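Local coordinates for type IV pilus assembly protein PilF (Pseudomonas aeruginosa, PDB 2HO1) that is needed for outer membrane localization and assembly of PilQ into the dodecameric secretin of the type IV pilus, at residues A[147-152]-A[162-167]; A[178-183]-A[208-213]; A[190-195]-A[220-225]. All blocks are in the same frame, centred on the assembly; numbering follows the deposited sequence.

Contact 1: A[147-152]-A[162-167]; sequences LGLVSL and EYFEKS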
ATOM      1  N   LEU A 147       1.899  -9.352   2.110  1.00 30.98           N
ATOM      2  CA  LEU A 147       0.686  -8.587   2.375  1.00 29.09           C
ATOM      3  C   LEU A 147      -0.470  -9.572   2.470  1.00 29.51           C
ATOM      4  O   LEU A 147      -1.373  -9.418   3.301  1.00 30.28           O
ATOM      5  CB  LEU A 147       0.461  -7.559   1.257  1.00 25.65           C
ATOM      6  CG  LEU A 147       1.347  -6.309   1.405  1.00 27.39           C
ATOM      7  CD1 LEU A 147       1.291  -5.454   0.112  1.00 26.66           C
ATOM      8  CD2 LEU A 147       0.891  -5.480   2.601  1.00 23.95           C
ATOM      9  N   GLY A 148      -0.457 -10.591   1.615  1.00 30.44           N
ATOM     10  CA  GLY A 148      -1.504 -11.610   1.673  1.00 29.43           C
ATOM     11  C   GLY A 148      -1.451 -12.439   2.960  1.00 30.98           C
ATOM     12  O   GLY A 148      -2.474 -12.689   3.597  1.00 33.23           O
ATOM     13  N   LEU A 149      -0.263 -12.859   3.371  1.00 31.34           N
ATOM     14  CA  LEU A 149      -0.173 -13.648   4.592  1.00 33.53           C
ATOM     15  C   LEU A 149      -0.612 -12.816   5.801  1.00 34.47           C
ATOM     16  O   LEU A 149      -1.360 -13.314   6.652  1.00 35.62           O
ATOM     17  CB  LEU A 149       1.252 -14.192   4.774  1.00 33.22           C
ATOM     18  CG  LEU A 149       1.699 -15.236   3.740  1.00 31.21           C
ATOM     19  CD1 LEU A 149       3.201 -15.347   3.774  1.00 32.97           C
ATOM     20  CD2 LEU A 149       1.068 -16.599   3.993  1.00 32.40           C
ATOM     21  N   VAL A 150      -0.173 -11.552   5.876  1.00 35.67           N
ATOM     22  CA  VAL A 150      -0.568 -10.675   6.985  1.00 32.16           C
ATOM     23  C   VAL A 150      -2.091 -10.493   6.958  1.00 34.35           C
ATOM     24  O   VAL A 150      -2.745 -10.469   8.004  1.00 34.39           O
ATOM     25  CB  VAL A 150       0.139  -9.277   6.888  1.00 34.75           C
ATOM     26  CG1 VAL A 150      -0.473  -8.279   7.886  1.00 31.27           C
ATOM     27  CG2 VAL A 150       1.650  -9.432   7.144  1.00 32.20           C
ATOM     28  N   SER A 151      -2.675 -10.384   5.766  1.00 34.23           N
ATOM     29  CA  SER A 151      -4.115 -10.211   5.672  1.00 35.73           C
ATOM     30  C   SER A 151      -4.843 -11.423   6.260  1.00 38.61           C
ATOM     31  O   SER A 151      -5.918 -11.286   6.885  1.00 37.95           O
ATOM     32  CB  SER A 151      -4.540  -9.983   4.213  1.00 35.24           C
ATOM     33  OG  SER A 151      -4.111  -8.713   3.767  1.00 36.23           O
ATOM     34  N   LEU A 152      -4.272 -12.609   6.050  1.00 40.67           N
ATOM     35  CA  LEU A 152      -4.854 -13.826   6.597  1.00 41.33           C
ATOM     36  C   LEU A 152      -4.985 -13.704   8.107  1.00 43.28           C
ATOM     37  O   LEU A 152      -6.054 -13.926   8.671  1.00 44.80           O
ATOM     38  CB  LEU A 152      -3.979 -15.032   6.253  1.00 39.61           C
ATOM     39  CG  LEU A 152      -4.496 -16.017   5.206  1.00 36.70           C
ATOM     40  CD1 LEU A 152      -5.502 -15.363   4.288  1.00 36.74           C
ATOM     41  CD2 LEU A 152      -3.342 -16.590   4.417  1.00 34.57           C
ATOM     42  N   GLU A 162      -6.723 -11.060  -2.918  1.00 36.03           N
ATOM     43  CA  GLU A 162      -6.307 -10.036  -3.878  1.00 36.62           C
ATOM     44  C   GLU A 162      -4.789  -9.830  -3.838  1.00 35.26           C
ATOM     45  O   GLU A 162      -4.161  -9.661  -4.873  1.00 34.13           O
ATOM     46  CB  GLU A 162      -7.065  -8.710  -3.654  1.00 38.76           C
ATOM     47  CG  GLU A 162      -8.536  -8.844  -4.036  1.00 44.27           C
ATOM     48  CD  GLU A 162      -9.320  -7.532  -4.097  1.00 47.90           C
ATOM     49  OE1 GLU A 162      -8.814  -6.505  -4.627  1.00 47.61           O
ATOM     50  OE2 GLU A 162     -10.483  -7.549  -3.631  1.00 50.07           O
ATOM     51  N   TYR A 163      -4.190  -9.869  -2.653  1.00 33.78           N
ATOM     52  CA  TYR A 163      -2.758  -9.702  -2.567  1.00 32.65           C
ATOM     53  C   TYR A 163      -2.070 -10.902  -3.199  1.00 34.27           C
ATOM     54  O   TYR A 163      -1.121 -10.739  -3.959  1.00 33.83           O
ATOM     55  CB  TYR A 163      -2.313  -9.503  -1.117  1.00 32.18           C
ATOM     56  CG  TYR A 163      -2.538  -8.073  -0.617  1.00 31.27           C
ATOM     57  CD1 TYR A 163      -2.060  -6.965  -1.346  1.00 30.26           C
ATOM     58  CD2 TYR A 163      -3.205  -7.827   0.588  1.00 28.35           C
ATOM     59  CE1 TYR A 163      -2.243  -5.645  -0.878  1.00 29.31           C
ATOM     60  CE2 TYR A 163      -3.385  -6.532   1.055  1.00 26.77           C
ATOM     61  CZ  TYR A 163      -2.908  -5.455   0.333  1.00 27.53           C
ATOM     62  OH  TYR A 163      -3.052  -4.204   0.846  1.00 28.99           O
ATOM     63  N   PHE A 164      -2.550 -12.108  -2.905  1.00 33.22           N
ATOM     64  CA  PHE A 164      -1.967 -13.302  -3.506  1.00 33.62           C
ATOM     65  C   PHE A 164      -2.049 -13.281  -5.042  1.00 33.87           C
ATOM     66  O   PHE A 164      -1.101 -13.681  -5.713  1.00 31.62           O
ATOM     67  CB  PHE A 164      -2.621 -14.570  -2.939  1.00 31.60           C
ATOM     68  CG  PHE A 164      -2.255 -14.839  -1.490  1.00 32.18           C
ATOM     69  CD1 PHE A 164      -0.948 -14.648  -1.046  1.00 33.56           C
ATOM     70  CD2 PHE A 164      -3.213 -15.283  -0.578  1.00 32.59           C
ATOM     71  CE1 PHE A 164      -0.613 -14.892   0.284  1.00 34.40           C
ATOM     72  CE2 PHE A 164      -2.890 -15.527   0.739  1.00 31.14           C
ATOM     73  CZ  PHE A 164      -1.597 -15.334   1.177  1.00 33.60           C
ATOM     74  N   GLU A 165      -3.168 -12.813  -5.592  1.00 34.79           N
ATOM     75  CA  GLU A 165      -3.283 -12.719  -7.040  1.00 37.56           C
ATOM     76  C   GLU A 165      -2.263 -11.735  -7.614  1.00 38.20           C
ATOM     77  O   GLU A 165      -1.706 -11.975  -8.699  1.00 40.75           O
ATOM     78  CB  GLU A 165      -4.707 -12.311  -7.445  1.00 39.25           C
ATOM     79  CG  GLU A 165      -5.701 -13.446  -7.323  1.00 42.57           C
ATOM     80  CD  GLU A 165      -7.154 -12.985  -7.367  1.00 46.80           C
ATOM     81  OE1 GLU A 165      -7.410 -11.769  -7.220  1.00 49.10           O
ATOM     82  OE2 GLU A 165      -8.051 -13.846  -7.518  1.00 49.41           O
ATOM     83  N   LYS A 166      -2.016 -10.622  -6.915  1.00 37.27           N
ATOM     84  CA  LYS A 166      -1.019  -9.665  -7.402  1.00 35.92           C
ATOM     85  C   LYS A 166       0.364 -10.331  -7.426  1.00 36.65           C
ATOM     86  O   LYS A 166       1.160 -10.137  -8.371  1.00 32.53           O
ATOM     87  CB  LYS A 166      -0.968  -8.385  -6.525  1.00 36.13           C
ATOM     88  CG  LYS A 166      -2.237  -7.522  -6.544  1.00 36.12           C
ATOM     89  CD  LYS A 166      -2.025  -6.227  -5.769  1.00 37.35           C
ATOM     90  CE  LYS A 166      -3.340  -5.648  -5.288  1.00 41.17           C
ATOM     91  NZ  LYS A 166      -4.303  -5.252  -6.378  1.00 42.44           N
ATOM     92  N   SER A 167       0.659 -11.110  -6.386  1.00 33.53           N
ATOM     93  CA  SER A 167       1.950 -11.802  -6.318  1.00 34.60           C
ATOM     94  C   SER A 167       2.131 -12.787  -7.502  1.00 35.73           C
ATOM     95  O   SER A 167       3.188 -12.842  -8.117  1.00 34.80           O
ATOM     96  CB  SER A 167       2.062 -12.570  -4.996  1.00 33.61           C
ATOM     97  OG  SER A 167       3.361 -13.083  -4.783  1.00 36.52           O
TER
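The hydroxyl oxygen of S151 lies at the edge of the Y163 ring, near its plane, with S151 OG 3.4 Å from Y163 CD2. S151 OG lies within hydrogen-bonding reach of both L147 O (2.9 Å) and Q159 OE1. Its torsion (chi1 -70°) keeps OG beside the backbone N.

L147 takes one face of the same ring. Its CB stands over the centre, 3.6 Å from the Y163 centroid, and CD1 reaches along to Y163 CE1. The phenol oxygen of Y163 is hydrogen-bonded to Y125, so the ring is held at its far end by helix 121-131.

The F164 ring lies on the helix 140-153 backbone where there is no side chain. G148 CA sits over one face, 4.0 Å from the F164 centroid and displaced toward the rim. F164 CZ comes within 3.4 Å of G148 C. L152 CD2 meets the ring edge in plane, 3.9 Å from F164 CE2. The L149 side chain crosses F164 at about a right angle, CD2 nearest to CZ.

These antiparallel helices of TPR 4 have segment axes 8.4 Å apart at 164°. G148 in the first helix and A160 and F164 in the second are consistent with the TPR consensus, where small residues let the helices approach. No hydrogen bond joins the two segments: the contact is apolar and CH-pi, between mostly buried groups, with the S151-Q159 polar link just before segment 162-167.

Contact 2: A[178-183]-A[208-213]; sequences ALEMAD and NARSLL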
ATOM      1  N   ALA A 178       0.381 -20.398  -4.730  1.00 38.04           N
ATOM      2  CA  ALA A 178      -0.679 -21.168  -5.375  1.00 37.78           C
ATOM      3  C   ALA A 178      -1.442 -21.984  -4.345  1.00 38.06           C
ATOM      4  O   ALA A 178      -2.663 -22.169  -4.466  1.00 39.09           O
ATOM      5  CB  ALA A 178      -0.097 -22.086  -6.410  1.00 39.39           C
ATOM      6  N   LEU A 179      -0.730 -22.486  -3.338  1.00 34.87           N
ATOM      7  CA  LEU A 179      -1.365 -23.287  -2.288  1.00 35.16           C
ATOM      8  C   LEU A 179      -2.294 -22.438  -1.438  1.00 34.71           C
ATOM      9  O   LEU A 179      -3.394 -22.879  -1.097  1.00 32.86           O
ATOM     10  CB  LEU A 179      -0.306 -23.956  -1.389  1.00 36.29           C
ATOM     11  CG  LEU A 179      -0.834 -24.664  -0.138  1.00 35.99           C
ATOM     12  CD1 LEU A 179      -1.601 -25.918  -0.522  1.00 38.65           C
ATOM     13  CD2 LEU A 179       0.359 -25.017   0.751  1.00 37.25           C
ATOM     14  N   GLU A 180      -1.865 -21.214  -1.097  1.00 35.12           N
ATOM     15  CA  GLU A 180      -2.720 -20.342  -0.294  1.00 33.99           C
ATOM     16  C   GLU A 180      -3.958 -19.989  -1.109  1.00 34.47           C
ATOM     17  O   GLU A 180      -5.052 -19.911  -0.565  1.00 33.54           O
ATOM     18  CB  GLU A 180      -1.984 -19.068   0.126  1.00 35.18           C
ATOM     19  CG  GLU A 180      -0.806 -19.282   1.061  1.00 36.11           C
ATOM     20  CD  GLU A 180      -1.185 -20.016   2.345  1.00 37.12           C
ATOM     21  OE1 GLU A 180      -2.272 -19.774   2.888  1.00 35.70           O
ATOM     22  OE2 GLU A 180      -0.381 -20.837   2.817  1.00 40.63           O
HETATM   23  N   MSE A 181      -3.797 -19.806  -2.420  1.00 36.35           N
HETATM   24  CA  MSE A 181      -4.950 -19.507  -3.281  1.00 37.25           C
HETATM   25  C   MSE A 181      -5.896 -20.700  -3.285  1.00 38.18           C
HETATM   26  O   MSE A 181      -7.111 -20.547  -3.106  1.00 39.03           O
HETATM   27  CB  MSE A 181      -4.517 -19.203  -4.726  1.00 37.08           C
HETATM   28  CG  MSE A 181      -3.945 -17.800  -4.975  1.00 41.44           C
HETATM   29 SE   MSE A 181      -5.221 -16.375  -4.651  1.00 47.02          SE
HETATM   30  CE  MSE A 181      -6.647 -16.925  -5.789  1.00 41.63           C
ATOM     31  N   ALA A 182      -5.348 -21.894  -3.502  1.00 38.30           N
ATOM     32  CA  ALA A 182      -6.178 -23.109  -3.523  1.00 38.42           C
ATOM     33  C   ALA A 182      -6.981 -23.236  -2.224  1.00 38.77           C
ATOM     34  O   ALA A 182      -8.191 -23.535  -2.239  1.00 40.11           O
ATOM     35  CB  ALA A 182      -5.286 -24.368  -3.716  1.00 37.89           C
ATOM     36  N   ASP A 183      -6.321 -23.004  -1.095  1.00 36.43           N
ATOM     37  CA  ASP A 183      -7.016 -23.118   0.174  1.00 37.52           C
ATOM     38  C   ASP A 183      -8.159 -22.112   0.273  1.00 38.99           C
ATOM     39  O   ASP A 183      -9.270 -22.452   0.696  1.00 36.47           O
ATOM     40  CB  ASP A 183      -6.027 -22.942   1.331  1.00 37.65           C
ATOM     41  CG  ASP A 183      -6.581 -23.452   2.663  1.00 42.75           C
ATOM     42  OD1 ASP A 183      -7.288 -24.496   2.672  1.00 43.20           O
ATOM     43  OD2 ASP A 183      -6.301 -22.818   3.707  1.00 43.26           O
ATOM     44  N   ASN A 208       2.809 -31.267   2.239  1.00 51.28           N
ATOM     45  CA  ASN A 208       2.930 -31.397   3.684  1.00 48.46           C
ATOM     46  C   ASN A 208       1.577 -31.909   4.146  1.00 46.31           C
ATOM     47  O   ASN A 208       0.703 -32.132   3.316  1.00 47.27           O
ATOM     48  CB  ASN A 208       3.320 -30.049   4.355  1.00 48.98           C
ATOM     49  CG  ASN A 208       2.372 -28.889   4.007  1.00 49.28           C
ATOM     50  OD1 ASN A 208       1.207 -29.086   3.672  1.00 48.66           O
ATOM     51  ND2 ASN A 208       2.877 -27.668   4.122  1.00 48.75           N
ATOM     52  N   ALA A 209       1.400 -32.115   5.442  1.00 43.92           N
ATOM     53  CA  ALA A 209       0.145 -32.634   5.948  1.00 43.33           C
ATOM     54  C   ALA A 209      -1.016 -31.781   5.438  1.00 44.90           C
ATOM     55  O   ALA A 209      -1.995 -32.295   4.885  1.00 44.05           O
ATOM     56  CB  ALA A 209       0.167 -32.652   7.460  1.00 40.26           C
ATOM     57  N   ARG A 210      -0.892 -30.471   5.629  1.00 46.30           N
ATOM     58  CA  ARG A 210      -1.901 -29.524   5.191  1.00 45.20           C
ATOM     59  C   ARG A 210      -2.280 -29.671   3.720  1.00 44.08           C
ATOM     60  O   ARG A 210      -3.450 -29.816   3.397  1.00 45.49           O
ATOM     61  CB  ARG A 210      -1.421 -28.093   5.439  1.00 45.57           C
ATOM     62  CG  ARG A 210      -2.414 -27.027   4.957  1.00 45.30           C
ATOM     63  CD  ARG A 210      -1.762 -25.662   4.830  1.00 44.95           C
ATOM     64  NE  ARG A 210      -2.707 -24.678   4.312  1.00 45.26           N
ATOM     65  CZ  ARG A 210      -2.367 -23.466   3.894  1.00 41.85           C
ATOM     66  NH1 ARG A 210      -1.103 -23.097   3.930  1.00 40.12           N
ATOM     67  NH2 ARG A 210      -3.293 -22.634   3.438  1.00 39.23           N
ATOM     68  N   SER A 211      -1.299 -29.626   2.827  1.00 44.70           N
ATOM     69  CA  SER A 211      -1.588 -29.719   1.409  1.00 45.82           C
ATOM     70  C   SER A 211      -2.118 -31.073   0.949  1.00 48.82           C
ATOM     71  O   SER A 211      -2.927 -31.127   0.012  1.00 50.10           O
ATOM     72  CB  SER A 211      -0.380 -29.299   0.570  1.00 43.74           C
ATOM     73  OG  SER A 211       0.714 -30.159   0.733  1.00 43.14           O
ATOM     74  N   LEU A 212      -1.690 -32.156   1.600  1.00 47.57           N
ATOM     75  CA  LEU A 212      -2.172 -33.487   1.234  1.00 47.12           C
ATOM     76  C   LEU A 212      -3.660 -33.553   1.543  1.00 46.26           C
ATOM     77  O   LEU A 212      -4.442 -34.058   0.737  1.00 46.40           O
ATOM     78  CB  LEU A 212      -1.415 -34.602   2.001  1.00 44.57           C
ATOM     79  CG  LEU A 212       0.024 -34.821   1.517  1.00 43.16           C
ATOM     80  CD1 LEU A 212       0.805 -35.678   2.505  1.00 43.43           C
ATOM     81  CD2 LEU A 212       0.004 -35.457   0.118  1.00 42.00           C
ATOM     82  N   LEU A 213      -4.061 -33.019   2.689  1.00 46.30           N
ATOM     83  CA  LEU A 213      -5.467 -33.052   3.062  1.00 46.53           C
ATOM     84  C   LEU A 213      -6.315 -32.192   2.118  1.00 48.50           C
ATOM     85  O   LEU A 213      -7.446 -32.567   1.766  1.00 49.19           O
ATOM     86  CB  LEU A 213      -5.652 -32.579   4.492  1.00 45.42           C
ATOM     87  CG  LEU A 213      -7.096 -32.659   4.990  1.00 46.29           C
ATOM     88  CD1 LEU A 213      -7.544 -34.120   5.074  1.00 45.76           C
ATOM     89  CD2 LEU A 213      -7.199 -32.000   6.340  1.00 44.61           C
TER
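L179 lies over one face of the R210 guanidinium, its CD2 4.0 Å from R210 NH1. This joins neighbouring TPR motifs: helix 175-187 belongs to TPR 5 and helix 209-221 to TPR 6. The segment axes are 11.2 Å apart at 48°, a gap that the long R210 side chain crosses.

The R210 chain is extended from CG to NE, with CG opposite the backbone N (chi1 178°), which carries the guanidinium across to helix 175-187. There it grips E180 end-on with two nitrogens. R210 NH1 donates to E180 OE2 at 2.6 Å, and R210 NH2 to E180 OE1 at 3.1 Å. Both bonds are nearly straight. The E180 side chain bends at chi2, and its carboxylate is turned 45° from the guanidinium plane. R210 NH2 gives a further bond to D183 OD2 at 3.0 Å, meeting it from above the carboxylate plane. OD2 is also in a salt bridge with K187, so two cations and two carboxylates form one network. This would be expected to favour the ionised acids.

The other L179 branch packs on the start of helix 209-221, with CD1 3.8 Å from S211 CB. N208 and S211 form a capping box there. S211 OG accepts from N208 N at 2.8 Å and is also hydrogen-bonded to Q207. In return N208 OD1 accepts from S211 N at 2.7 Å, nearly along the C=O axis.

Contact 3: A[190-195]-A[220-225]; sequences EYVPAR and KVFEDR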
ATOM      1  N   GLU A 190     -15.296 -22.457  -4.389  1.00 54.58           N
ATOM      2  CA  GLU A 190     -14.942 -22.204  -5.785  1.00 53.10           C
ATOM      3  C   GLU A 190     -14.000 -23.323  -6.228  1.00 52.33           C
ATOM      4  O   GLU A 190     -12.849 -23.066  -6.600  1.00 51.94           O
ATOM      5  CB  GLU A 190     -14.200 -20.875  -5.896  1.00 56.19           C
ATOM      6  CG  GLU A 190     -15.051 -19.628  -5.868  1.00 58.36           C
ATOM      7  CD  GLU A 190     -15.674 -19.347  -7.223  1.00 62.50           C
ATOM      8  OE1 GLU A 190     -16.708 -19.980  -7.540  1.00 62.25           O
ATOM      9  OE2 GLU A 190     -15.115 -18.506  -7.974  1.00 63.98           O
ATOM     10  N   TYR A 191     -14.498 -24.558  -6.206  1.00 50.54           N
ATOM     11  CA  TYR A 191     -13.707 -25.739  -6.532  1.00 47.89           C
ATOM     12  C   TYR A 191     -12.882 -25.794  -7.796  1.00 47.45           C
ATOM     13  O   TYR A 191     -11.768 -26.305  -7.763  1.00 47.26           O
ATOM     14  CB  TYR A 191     -14.587 -26.985  -6.481  1.00 47.84           C
ATOM     15  CG  TYR A 191     -15.321 -27.133  -5.178  1.00 48.51           C
ATOM     16  CD1 TYR A 191     -14.629 -27.246  -3.970  1.00 48.16           C
ATOM     17  CD2 TYR A 191     -16.713 -27.127  -5.141  1.00 48.51           C
ATOM     18  CE1 TYR A 191     -15.311 -27.353  -2.759  1.00 47.18           C
ATOM     19  CE2 TYR A 191     -17.397 -27.228  -3.942  1.00 47.77           C
ATOM     20  CZ  TYR A 191     -16.691 -27.344  -2.761  1.00 47.31           C
ATOM     21  OH  TYR A 191     -17.377 -27.470  -1.589  1.00 47.17           O
ATOM     22  N   VAL A 192     -13.391 -25.300  -8.918  1.00 47.89           N
ATOM     23  CA  VAL A 192     -12.595 -25.388 -10.136  1.00 48.10           C
ATOM     24  C   VAL A 192     -11.389 -24.475 -10.083  1.00 49.49           C
ATOM     25  O   VAL A 192     -10.287 -24.869 -10.461  1.00 51.23           O
ATOM     26  CB  VAL A 192     -13.449 -25.098 -11.410  1.00 48.60           C
ATOM     27  CG1 VAL A 192     -12.567 -25.123 -12.664  1.00 46.52           C
ATOM     28  CG2 VAL A 192     -14.522 -26.160 -11.533  1.00 48.69           C
ATOM     29  N   PRO A 193     -11.573 -23.220  -9.646  1.00 49.17           N
ATOM     30  CA  PRO A 193     -10.386 -22.358  -9.588  1.00 48.52           C
ATOM     31  C   PRO A 193      -9.433 -22.934  -8.514  1.00 46.87           C
ATOM     32  O   PRO A 193      -8.217 -22.923  -8.681  1.00 45.81           O
ATOM     33  CB  PRO A 193     -10.952 -21.003  -9.166  1.00 48.06           C
ATOM     34  CG  PRO A 193     -12.358 -21.055  -9.596  1.00 50.22           C
ATOM     35  CD  PRO A 193     -12.793 -22.468  -9.325  1.00 49.45           C
ATOM     36  N   ALA A 194     -10.012 -23.441  -7.429  1.00 45.17           N
ATOM     37  CA  ALA A 194      -9.228 -24.013  -6.328  1.00 46.18           C
ATOM     38  C   ALA A 194      -8.321 -25.113  -6.846  1.00 47.22           C
ATOM     39  O   ALA A 194      -7.109 -25.105  -6.633  1.00 44.82           O
ATOM     40  CB  ALA A 194     -10.163 -24.574  -5.259  1.00 43.92           C
ATOM     41  N   ARG A 195      -8.940 -26.060  -7.542  1.00 50.39           N
ATOM     42  CA  ARG A 195      -8.247 -27.193  -8.120  1.00 51.49           C
ATOM     43  C   ARG A 195      -7.156 -26.735  -9.052  1.00 50.41           C
ATOM     44  O   ARG A 195      -6.054 -27.280  -9.087  1.00 50.72           O
ATOM     45  CB  ARG A 195      -9.238 -28.038  -8.896  1.00 55.72           C
ATOM     46  CG  ARG A 195      -8.584 -29.162  -9.653  1.00 61.61           C
ATOM     47  CD  ARG A 195      -9.614 -30.040 -10.295  1.00 65.79           C
ATOM     48  NE  ARG A 195      -9.050 -31.346 -10.586  1.00 69.42           N
ATOM     49  CZ  ARG A 195      -9.677 -32.276 -11.291  1.00 71.76           C
ATOM     50  NH1 ARG A 195     -10.888 -32.026 -11.777  1.00 72.10           N
ATOM     51  NH2 ARG A 195      -9.100 -33.458 -11.491  1.00 72.76           N
ATOM     52  N   LYS A 220     -11.935 -35.635  -3.813  1.00 63.35           N
ATOM     53  CA  LYS A 220     -13.269 -36.104  -3.471  1.00 64.98           C
ATOM     54  C   LYS A 220     -14.338 -35.304  -4.204  1.00 65.83           C
ATOM     55  O   LYS A 220     -15.340 -35.861  -4.651  1.00 66.78           O
ATOM     56  CB  LYS A 220     -13.501 -36.007  -1.964  1.00 65.47           C
ATOM     57  CG  LYS A 220     -12.675 -36.987  -1.128  1.00 67.20           C
ATOM     58  CD  LYS A 220     -13.129 -36.931   0.325  1.00 68.34           C
ATOM     59  CE  LYS A 220     -12.589 -38.098   1.123  1.00 70.14           C
ATOM     60  NZ  LYS A 220     -13.448 -38.357   2.311  1.00 71.75           N
ATOM     61  N   VAL A 221     -14.128 -33.998  -4.328  1.00 66.26           N
ATOM     62  CA  VAL A 221     -15.081 -33.141  -5.021  1.00 66.54           C
ATOM     63  C   VAL A 221     -15.138 -33.484  -6.512  1.00 66.46           C
ATOM     64  O   VAL A 221     -16.213 -33.508  -7.108  1.00 65.83           O
ATOM     65  CB  VAL A 221     -14.713 -31.641  -4.837  1.00 67.05           C
ATOM     66  CG1 VAL A 221     -15.422 -30.782  -5.875  1.00 65.44           C
ATOM     67  CG2 VAL A 221     -15.114 -31.188  -3.439  1.00 66.00           C
ATOM     68  N   PHE A 222     -13.979 -33.760  -7.102  1.00 66.74           N
ATOM     69  CA  PHE A 222     -13.901 -34.097  -8.517  1.00 68.17           C
ATOM     70  C   PHE A 222     -13.816 -35.602  -8.736  1.00 69.92           C
ATOM     71  O   PHE A 222     -13.192 -36.068  -9.701  1.00 69.11           O
ATOM     72  CB  PHE A 222     -12.688 -33.418  -9.143  1.00 67.54           C
ATOM     73  CG  PHE A 222     -12.798 -31.928  -9.198  1.00 68.32           C
ATOM     74  CD1 PHE A 222     -13.383 -31.304 -10.295  1.00 67.71           C
ATOM     75  CD2 PHE A 222     -12.320 -31.142  -8.151  1.00 67.84           C
ATOM     76  CE1 PHE A 222     -13.488 -29.920 -10.351  1.00 68.35           C
ATOM     77  CE2 PHE A 222     -12.422 -29.761  -8.196  1.00 68.08           C
ATOM     78  CZ  PHE A 222     -13.008 -29.145  -9.302  1.00 68.50           C
ATOM     79  N   GLU A 223     -14.434 -36.346  -7.817  1.00 72.30           N
ATOM     80  CA  GLU A 223     -14.478 -37.810  -7.850  1.00 73.60           C
ATOM     81  C   GLU A 223     -13.265 -38.452  -8.518  1.00 73.04           C
ATOM     82  O   GLU A 223     -13.370 -39.141  -9.542  1.00 72.47           O
ATOM     83  CB  GLU A 223     -15.769 -38.270  -8.532  1.00 75.67           C
ATOM     84  CG  GLU A 223     -17.013 -37.817  -7.787  1.00 79.29           C
ATOM     85  CD  GLU A 223     -18.267 -37.910  -8.629  1.00 81.57           C
ATOM     86  OE1 GLU A 223     -18.240 -37.422  -9.783  1.00 82.57           O
ATOM     87  OE2 GLU A 223     -19.278 -38.456  -8.130  1.00 83.13           O
ATOM     88  N   ASP A 224     -12.111 -38.192  -7.922  1.00 71.80           N
ATOM     89  CA  ASP A 224     -10.847 -38.732  -8.379  1.00 70.80           C
ATOM     90  C   ASP A 224     -10.375 -39.633  -7.225  1.00 71.10           C
ATOM     91  O   ASP A 224      -9.628 -39.201  -6.347  1.00 70.92           O
ATOM     92  CB  ASP A 224      -9.873 -37.582  -8.625  1.00 68.86           C
ATOM     93  CG  ASP A 224      -8.488 -38.058  -8.985  1.00 67.46           C
ATOM     94  OD1 ASP A 224      -8.204 -39.258  -8.806  1.00 65.46           O
ATOM     95  OD2 ASP A 224      -7.679 -37.219  -9.433  1.00 66.45           O
ATOM     96  N   ARG A 225     -10.841 -40.883  -7.228  1.00 71.89           N
ATOM     97  CA  ARG A 225     -10.501 -41.854  -6.185  1.00 71.81           C
ATOM     98  C   ARG A 225      -9.010 -42.147  -6.094  1.00 71.04           C
ATOM     99  O   ARG A 225      -8.493 -42.397  -5.007  1.00 70.11           O
ATOM    100  CB  ARG A 225     -11.243 -43.178  -6.413  1.00 73.83           C
ATOM    101  CG  ARG A 225     -12.757 -43.095  -6.317  1.00 75.80           C
ATOM    102  CD  ARG A 225     -13.387 -44.480  -6.401  1.00 77.52           C
ATOM    103  NE  ARG A 225     -14.848 -44.428  -6.467  1.00 78.68           N
ATOM    104  CZ  ARG A 225     -15.547 -44.102  -7.557  1.00 80.20           C
ATOM    105  NH1 ARG A 225     -14.926 -43.810  -8.696  1.00 79.91           N
ATOM    106  NH2 ARG A 225     -16.875 -44.079  -7.513  1.00 80.80           N
TER
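R195 runs over one face of the F222 ring. R195 CB starts at the far rim, 3.7 Å from F222 CE2. CG stays near the same ring carbon. R195 CD then comes over the middle of the ring, 3.5 Å from the F222 centroid and 10° off the normal, a CH-pi contact. NE passes above CD2 and CG. R195 CZ lies 4.2 Å from the F222 centroid in a cation-pi contact, with the guanidinium plane tilted 40° from the ring. R195 NH1 is close to F222 CD1, at 3.0 Å. F222 CB lies below one guanidinium face. At the tip, R195 NH2 looks toward D224 OD2, but at 4.5 Å the pair is too long for a salt bridge. D224 caps the next helix through T227 N.

The extended chain of R195, with CG opposite its backbone N (chi1 174°), lets the methylenes and the charged end share a single ring. The edge of F222 points at the first turn of helix 191-202. Y191 O and V192 CA lie near the ring plane, and V192 CG2 touches CZ.

V221 CG1 sits over one face of the Y191 ring, 3.7 Å from Y191 CG, while V221 CG2 reaches Y191 CE1.

This surface contact joins the start of the second TPR 5 helix to the end of helix 209-221 and the residue just after it, the stacking of successive repeats that builds a TPR superhelix.

In the fold
Contact 1 comes first along the chain; contacts 2 and 3 interleave. Contact 1 lies inside TPR 4, whereas contacts 2 and 3 both join TPR 5 to TPR 6. The centres of contacts 1 and 2 are about 15 Å apart, and the two touch directly: F164 CB is 3.6 Å from M181 SE, the selenium of a selenomethionine. Contacts 2 and 3 share helix 209-221, near its start and at its end, with centres about 13 Å apart. A182 CB packs against A194 O at 3.5 Å between them. Contacts 1 and 3 do not touch; their nearest atoms are about 8 Å apart. Contact 1 belongs to the minimal region for secretin assembly, TPR1-TPR4. Contacts 2 and 3 lie beyond it.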